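Putative oxidoreductase molybdopterin-binding subunit (Sulfolobus tokodaii, PDB 4ZOH) probably serves as the molybdopterin-binding subunit of an oxidoreductase of the xanthine dehydrogenase and aldehyde oxidase family, and holds the pterin cytosine dinucleotide cofactor. Local coordinates at residues R9-R14 and G445-F450; I433-G438 and E463-R468. All coordinates share one frame; numbering follows the deposited sequence.

Contact 1: R9-R14 and G445-F450; sequences RIEDLR and GDATAF. With MCN (pterin cytosine dinucleotide), chain D.
The flat guanidinium group of Arg9 has Gly445 N at its edge, close to its plane, 3.7 Å from Arg9 NH1. One face is covered by Glu11, whose CB sits over the centre. At another edge Arg9 NE and NH2 both reach Asp12 OD1 in a side-on salt bridge; NE is 2.8 Å from OD1. NH2 also bonds the backbone of a chain of another protein.

The Glu11 carboxylate is the second flat group. Its chain bends at chi2 (86°) and carries the carboxylate to the start of helix 446-458. Thr448 OG1 donates to Glu11 OE1 at 2.6 Å, on the syn side of the carboxylate and somewhat out of its plane. Thr448 N comes from well above that plane to Glu11 OE2, at 3.3 Å with an N-H...O angle of 151°. A water donates to Glu11 OE2 and accepts from Ala447 N. The helix start would probably favour the negative charge there.

Thr448 OG1 is used twice, since Ile10 N donates to it at 2.9 Å. The Ile10 and Thr448 side chains run past each other in opposite senses, with Ile10 CG1 against the hydroxyl, and Ile10 CD1 reaches Ala447 O at 3.7 Å. With an alanine in place of Glu11, Thr448 OG1 and N would probably lose the two carboxylate oxygens that accept from them, and the water on Ala447 N its partner OE2.

Gly445 has a positive phi (75°) and is the N-cap residue of the helix. Asp446 OD2 lies 2.8 Å from O2B of the pterin cytosine dinucleotide. Gly445, Asp446 and Ala449 line the pocket. The N-terminal end of helix 446-458, with Glu11 bonded to Thr448, is part of this site, consistent with a molybdopterin-binding subunit of the xanthine dehydrogenase family.

Contact 2: I433-G438 and E463-R468; sequences ITLVTG and EKIEVR
Strands 433-437 and 465-468 are the two parallel strands of a beta-alpha-beta unit, with helix 446-458 between them in sequence. Side chains of Ile433, Leu435, Ile465 and Val467 share the face that this helix packs on. Leu435 and Val467 lie side by side and point the same way, with Leu435 CD2 4.0 Å from Val467 CG2. Leu435 CG stands anti to the backbone N (chi1 172°), which puts CD2 against both Val467 and Phe450 of the helix. Ile465 lies at an oblique angle to Leu435, its CG2 3.9 Å from Leu435 CB. It reaches Ile433 with its other branch, CD1.

Thr434, Glu466 and Arg468 point to the other face. Thr434 runs alongside both charged residues, and its CG2 touches Arg468 CG at 4.0 Å. The polar ends have partners elsewhere. Glu466 OE1 forms a salt bridge with Lys432, and Glu466 OE2 with Lys178 of the second subunit. Arg468 NE pairs with Glu473 of that same subunit.

Leu435 N donates to Glu466 O, and Leu435 O accepts from Arg468 N. Arg468 O takes Thr437 N at 3.0 Å and a CA-H...O contact from Val436 CA at 3.2 Å.

Helix 446-458 joins the contacts: its first turn belongs to contact 1, and it connects the two strands of contact 2. The contact centres are 11 Å apart. Phe450 packs against strand 433-437, with its CB 3.8 Å from Leu435 CD2. Val467 touches both segments of contact 1, its CG2 lying 3.5 Å from Ala447 O and 4.1 Å from Ile10 CD1. Contact 1 reaches the cofactor directly: Ala449 CB is 3.1 Å from O2' of the pterin cytosine dinucleotide. At the nearest atoms, the Asp446 side chain is about 11 Å from molybdenum, the Arg9 side chain about 7 Å from an iron-sulfur cluster, and the Thr437 side chain of contact 2 about 10 Å from the dinucleotide.

Contact 1: R9-R14 and G445-F450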
loop_
_atom_site.group_PDB
_atom_site.type_symbol
_atom_site.label_atom_id
_atom_site.label_comp_id
_atom_site.label_asym_id
_atom_site.label_seq_id
_atom_site.Cartn_x
_atom_site.Cartn_y
_atom_site.Cartn_z
ATOM N N ARG A 9 18.761 -1.020 20.003
ATOM C CA ARG A 9 17.355 -1.265 19.495
ATOM C C ARG A 9 17.390 -1.917 18.141
ATOM O O ARG A 9 18.063 -1.430 17.155
ATOM C CB ARG A 9 16.528 0.032 19.451
ATOM C CG ARG A 9 16.191 0.553 20.851
ATOM C CD ARG A 9 14.889 1.362 20.883
ATOM N NE ARG A 9 14.699 2.190 19.659
ATOM C CZ ARG A 9 13.557 2.720 19.258
ATOM N NH1 ARG A 9 12.446 2.634 20.059
ATOM N NH2 ARG A 9 13.515 3.401 18.094
ATOM N N ILE A 10 16.713 -3.049 18.088
ATOM C CA ILE A 10 16.383 -3.659 16.795
ATOM C C ILE A 10 15.466 -2.722 15.946
ATOM O O ILE A 10 15.369 -2.884 14.747
ATOM C CB ILE A 10 15.752 -5.076 16.936
ATOM C CG1 ILE A 10 14.294 -5.014 17.460
ATOM C CG2 ILE A 10 16.641 -5.985 17.781
ATOM C CD1 ILE A 10 13.664 -6.397 17.709
ATOM N N GLU A 11 14.762 -1.797 16.586
ATOM C CA GLU A 11 13.815 -0.921 15.854
ATOM C C GLU A 11 14.558 0.149 15.048
ATOM O O GLU A 11 13.935 0.706 14.137
ATOM C CB GLU A 11 12.799 -0.208 16.812
ATOM C CG GLU A 11 11.902 -1.137 17.667
ATOM C CD GLU A 11 12.496 -1.602 18.994
ATOM O OE1 GLU A 11 13.760 -1.682 19.133
ATOM O OE2 GLU A 11 11.683 -1.982 19.905
ATOM N N ASP A 12 15.846 0.448 15.368
ATOM C CA ASP A 12 16.446 1.708 14.863
ATOM C C ASP A 12 16.698 1.765 13.371
ATOM O O ASP A 12 16.499 2.842 12.742
ATOM C CB ASP A 12 17.718 2.082 15.630
ATOM C CG ASP A 12 17.431 2.503 17.036
ATOM O OD1 ASP A 12 16.230 2.709 17.341
ATOM O OD2 ASP A 12 18.387 2.654 17.835
ATOM N N LEU A 13 17.047 0.613 12.784
ATOM C CA LEU A 13 17.579 0.628 11.410
ATOM C C LEU A 13 16.617 1.245 10.397
ATOM O O LEU A 13 17.013 2.126 9.614
ATOM C CB LEU A 13 18.079 -0.761 10.933
ATOM C CG LEU A 13 18.665 -0.779 9.492
ATOM C CD1 LEU A 13 19.898 0.116 9.402
ATOM C CD2 LEU A 13 19.034 -2.183 8.980
ATOM N N ARG A 14 15.345 0.816 10.440
ATOM C CA ARG A 14 14.346 1.368 9.492
ATOM C C ARG A 14 14.174 2.858 9.673
ATOM O O ARG A 14 13.937 3.584 8.708
ATOM C CB ARG A 14 12.962 0.725 9.731
ATOM C CG ARG A 14 12.932 -0.757 9.524
ATOM C CD ARG A 14 11.658 -1.386 10.164
ATOM N NE ARG A 14 10.460 -0.883 9.499
ATOM C CZ ARG A 14 9.548 -0.082 10.060
ATOM N NH1 ARG A 14 9.628 0.305 11.369
ATOM N NH2 ARG A 14 8.525 0.310 9.284
ATOM N N GLY A 445 10.352 0.897 22.519
ATOM C CA GLY A 445 11.370 -0.132 22.327
ATOM C C GLY A 445 11.136 -1.500 22.949
ATOM O O GLY A 445 12.102 -2.246 23.174
ATOM N N ASP A 446 9.875 -1.846 23.231
ATOM C CA ASP A 446 9.556 -3.150 23.841
ATOM C C ASP A 446 9.900 -4.303 22.963
ATOM O O ASP A 446 10.125 -5.412 23.480
ATOM C CB ASP A 446 8.063 -3.282 24.231
ATOM C CG ASP A 446 7.658 -2.213 25.153
ATOM O OD1 ASP A 446 7.890 -2.364 26.354
ATOM O OD2 ASP A 446 7.247 -1.156 24.695
ATOM N N ALA A 447 9.916 -4.082 21.651
ATOM C CA ALA A 447 10.175 -5.196 20.741
ATOM C C ALA A 447 11.632 -5.729 20.995
ATOM O O ALA A 447 11.871 -6.934 20.955
ATOM C CB ALA A 447 9.962 -4.795 19.279
ATOM N N THR A 448 12.585 -4.824 21.214
ATOM C CA THR A 448 13.975 -5.233 21.559
ATOM C C THR A 448 13.932 -6.034 22.867
ATOM O O THR A 448 14.503 -7.102 22.937
ATOM C CB THR A 448 14.883 -4.010 21.735
ATOM O OG1 THR A 448 15.090 -3.427 20.454
ATOM C CG2 THR A 448 16.223 -4.425 22.304
ATOM N N ALA A 449 13.210 -5.542 23.870
ATOM C CA ALA A 449 13.079 -6.278 25.121
ATOM C C ALA A 449 12.437 -7.633 24.898
ATOM O O ALA A 449 12.866 -8.680 25.500
ATOM C CB ALA A 449 12.379 -5.420 26.177
ATOM N N PHE A 450 11.514 -7.695 23.923
ATOM C CA PHE A 450 10.837 -8.970 23.687
ATOM C C PHE A 450 11.797 -9.962 23.053
ATOM O O PHE A 450 11.770 -11.183 23.322
ATOM C CB PHE A 450 9.525 -8.790 22.877
ATOM C CG PHE A 450 8.461 -8.042 23.625
ATOM C CD1 PHE A 450 8.428 -8.033 25.045
ATOM C CD2 PHE A 450 7.473 -7.363 22.952
ATOM C CE1 PHE A 450 7.431 -7.331 25.750
ATOM C CE2 PHE A 450 6.452 -6.690 23.652
ATOM C CZ PHE A 450 6.436 -6.670 25.036
HETATM N N1 MCN D . 11.933 -1.372 30.720
HETATM C C2 MCN D . 12.869 -2.285 31.179
HETATM N N3 MCN D . 12.800 -2.804 32.445
HETATM C C4 MCN D . 11.765 -2.383 33.273
HETATM C C5 MCN D . 10.818 -1.463 32.825
HETATM C C6 MCN D . 10.883 -0.966 31.523
HETATM O O2 MCN D . 13.805 -2.690 30.483
HETATM N N4 MCN D . 11.713 -2.891 34.485
HETATM C "C1'" MCN D . 12.077 -0.893 29.343
HETATM C C2D MCN D . 11.251 -1.778 28.406
HETATM O "O2'" MCN D . 11.990 -2.821 27.847
HETATM C "C3'" MCN D . 10.907 -0.832 27.286
HETATM C C4D MCN D . 10.517 0.342 28.085
HETATM O O4D MCN D . 11.514 0.389 29.196
HETATM O "O3'" MCN D . 11.984 -0.522 26.472
HETATM C "C5'" MCN D . 9.137 -0.198 28.411
HETATM O "O5'" MCN D . 8.570 0.474 29.380
HETATM P PA MCN D . 7.228 -0.035 30.143
HETATM O O1A MCN D . 6.805 -1.413 30.000
HETATM O O2A MCN D . 7.549 0.553 31.489
HETATM O O3A MCN D . 6.200 1.084 29.410
HETATM P PB MCN D . 5.498 0.780 27.989
HETATM O O1B MCN D . 4.197 0.048 28.275
HETATM O O2B MCN D . 6.350 0.159 26.971
HETATM O O3B MCN D . 5.253 2.224 27.547
HETATM C C10 MCN D . 4.049 2.975 27.864
HETATM C "C9'" MCN D . 4.401 4.336 28.415
HETATM C "C8'" MCN D . 3.271 5.217 28.499
HETATM S "S8'" MCN D . 1.830 4.720 29.373
HETATM C "C7'" MCN D . 3.305 6.495 28.029
HETATM S "S7'" MCN D . 1.968 7.655 28.252
HETATM C "C6'" MCN D . 4.493 7.065 27.424
HETATM C C7 MCN D . 5.753 6.217 27.802
HETATM O "O9'" MCN D . 5.420 4.864 27.570
HETATM N "N5'" MCN D . 4.366 7.273 25.982
HETATM C C4A MCN D . 5.459 7.236 25.094
HETATM N "N8'" MCN D . 6.907 6.592 26.928
HETATM C C4B MCN D . 6.747 6.915 25.613
HETATM N "N1'" MCN D . 7.839 6.906 24.844
HETATM C "C2'" MCN D . 7.716 7.157 23.543
HETATM N "N2'" MCN D . 8.808 7.121 22.809
HETATM N "N3'" MCN D . 6.463 7.493 22.932
HETATM C "C4'" MCN D . 5.294 7.556 23.724
HETATM O "O4'" MCN D . 4.185 7.866 23.198
HETATM O O HOH W 1 9.066 -1.568 19.828
#

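Contact 2: I433-G438 and E463-R468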
loop_
_atom_site.group_PDB
_atom_site.type_symbol
_atom_site.label_atom_id
_atom_site.label_comp_id
_atom_site.label_asym_id
_atom_site.label_seq_id
_atom_site.Cartn_x
_atom_site.Cartn_y
_atom_site.Cartn_z
ATOM N N ILE A 433 11.996 -17.891 12.813
ATOM C CA ILE A 433 11.142 -17.646 13.967
ATOM C C ILE A 433 10.605 -16.228 13.934
ATOM O O ILE A 433 11.397 -15.267 13.799
ATOM C CB ILE A 433 11.926 -17.818 15.308
ATOM C CG1 ILE A 433 12.437 -19.274 15.479
ATOM C CG2 ILE A 433 11.077 -17.397 16.524
ATOM C CD1 ILE A 433 13.597 -19.354 16.507
ATOM N N THR A 434 9.299 -16.104 14.183
ATOM C CA THR A 434 8.647 -14.798 14.353
ATOM C C THR A 434 7.863 -14.798 15.640
ATOM O O THR A 434 7.113 -15.722 15.932
ATOM C CB THR A 434 7.704 -14.478 13.146
ATOM O OG1 THR A 434 8.403 -14.815 11.947
ATOM C CG2 THR A 434 7.291 -12.952 13.087
ATOM N N LEU A 435 8.102 -13.752 16.412
ATOM C CA LEU A 435 7.408 -13.470 17.622
ATOM C C LEU A 435 6.438 -12.297 17.368
ATOM O O LEU A 435 6.842 -11.275 16.850
ATOM C CB LEU A 435 8.420 -13.096 18.729
ATOM C CG LEU A 435 7.821 -12.596 20.026
ATOM C CD1 LEU A 435 7.212 -13.771 20.788
ATOM C CD2 LEU A 435 8.932 -11.952 20.845
ATOM N N VAL A 436 5.170 -12.444 17.770
ATOM C CA VAL A 436 4.195 -11.341 17.638
ATOM C C VAL A 436 3.699 -10.980 19.029
ATOM O O VAL A 436 3.448 -11.876 19.883
ATOM C CB VAL A 436 3.021 -11.689 16.669
ATOM C CG1 VAL A 436 2.167 -10.448 16.400
ATOM C CG2 VAL A 436 3.507 -12.333 15.369
ATOM N N THR A 437 3.654 -9.676 19.325
ATOM C CA THR A 437 3.082 -9.224 20.619
ATOM C C THR A 437 1.695 -8.611 20.395
ATOM O O THR A 437 1.500 -8.000 19.354
ATOM C CB THR A 437 4.002 -8.227 21.310
ATOM O OG1 THR A 437 3.369 -7.782 22.488
ATOM C CG2 THR A 437 4.382 -6.948 20.438
ATOM N N GLY A 438 0.753 -8.770 21.349
ATOM C CA GLY A 438 -0.553 -8.108 21.267
ATOM C C GLY A 438 -0.495 -6.678 21.803
ATOM O O GLY A 438 -1.463 -5.883 21.635
ATOM N N GLU A 463 19.269 -12.034 16.951
ATOM C CA GLU A 463 18.926 -11.730 15.551
ATOM C C GLU A 463 18.036 -12.817 14.961
ATOM O O GLU A 463 17.522 -12.647 13.876
ATOM C CB GLU A 463 20.139 -11.510 14.601
ATOM C CG GLU A 463 21.409 -10.943 15.194
ATOM C CD GLU A 463 22.214 -12.002 15.948
ATOM O OE1 GLU A 463 22.736 -12.953 15.301
ATOM O OE2 GLU A 463 22.295 -11.886 17.179
ATOM N N LYS A 464 17.874 -13.944 15.654
ATOM C CA LYS A 464 16.980 -14.995 15.173
ATOM C C LYS A 464 15.470 -14.694 15.416
ATOM O O LYS A 464 14.612 -15.436 14.917
ATOM C CB LYS A 464 17.329 -16.346 15.792
ATOM C CG LYS A 464 18.626 -16.991 15.257
ATOM C CD LYS A 464 18.776 -16.948 13.732
ATOM C CE LYS A 464 19.719 -18.031 13.243
ATOM N NZ LYS A 464 19.627 -18.004 11.763
ATOM N N ILE A 465 15.193 -13.673 16.221
ATOM C CA ILE A 465 13.861 -13.430 16.733
ATOM C C ILE A 465 13.382 -12.100 16.122
ATOM O O ILE A 465 13.699 -11.023 16.629
ATOM C CB ILE A 465 13.799 -13.280 18.286
ATOM C CG1 ILE A 465 14.563 -14.415 19.094
ATOM C CG2 ILE A 465 12.349 -13.037 18.760
ATOM C CD1 ILE A 465 14.108 -15.845 18.787
ATOM N N GLU A 466 12.663 -12.193 15.018
ATOM C CA GLU A 466 11.939 -11.070 14.477
ATOM C C GLU A 466 10.712 -10.778 15.393
ATOM O O GLU A 466 10.002 -11.694 15.771
ATOM C CB GLU A 466 11.435 -11.380 13.065
ATOM C CG GLU A 466 10.840 -10.075 12.430
ATOM C CD GLU A 466 10.096 -10.231 11.087
ATOM O OE1 GLU A 466 9.933 -11.358 10.521
ATOM O OE2 GLU A 466 9.679 -9.157 10.568
ATOM N N VAL A 467 10.488 -9.514 15.729
ATOM C CA VAL A 467 9.377 -9.167 16.568
ATOM C C VAL A 467 8.424 -8.247 15.792
ATOM O O VAL A 467 8.865 -7.188 15.258
ATOM C CB VAL A 467 9.850 -8.450 17.843
ATOM C CG1 VAL A 467 8.658 -8.133 18.778
ATOM C CG2 VAL A 467 10.866 -9.332 18.584
ATOM N N ARG A 468 7.135 -8.650 15.743
ATOM C CA ARG A 468 6.073 -7.928 14.995
ATOM C C ARG A 468 4.913 -7.589 15.915
ATOM O O ARG A 468 4.748 -8.221 16.957
ATOM C CB ARG A 468 5.605 -8.829 13.840
ATOM C CG ARG A 468 6.693 -9.039 12.788
ATOM C CD ARG A 468 6.764 -7.822 11.871
ATOM N NE ARG A 468 5.559 -7.804 11.019
ATOM C CZ ARG A 468 4.587 -6.884 11.023
ATOM N NH1 ARG A 468 4.654 -5.871 11.863
ATOM N NH2 ARG A 468 3.507 -7.037 10.215
HETATM O O HOH W 2 14.744 -17.080 12.988
#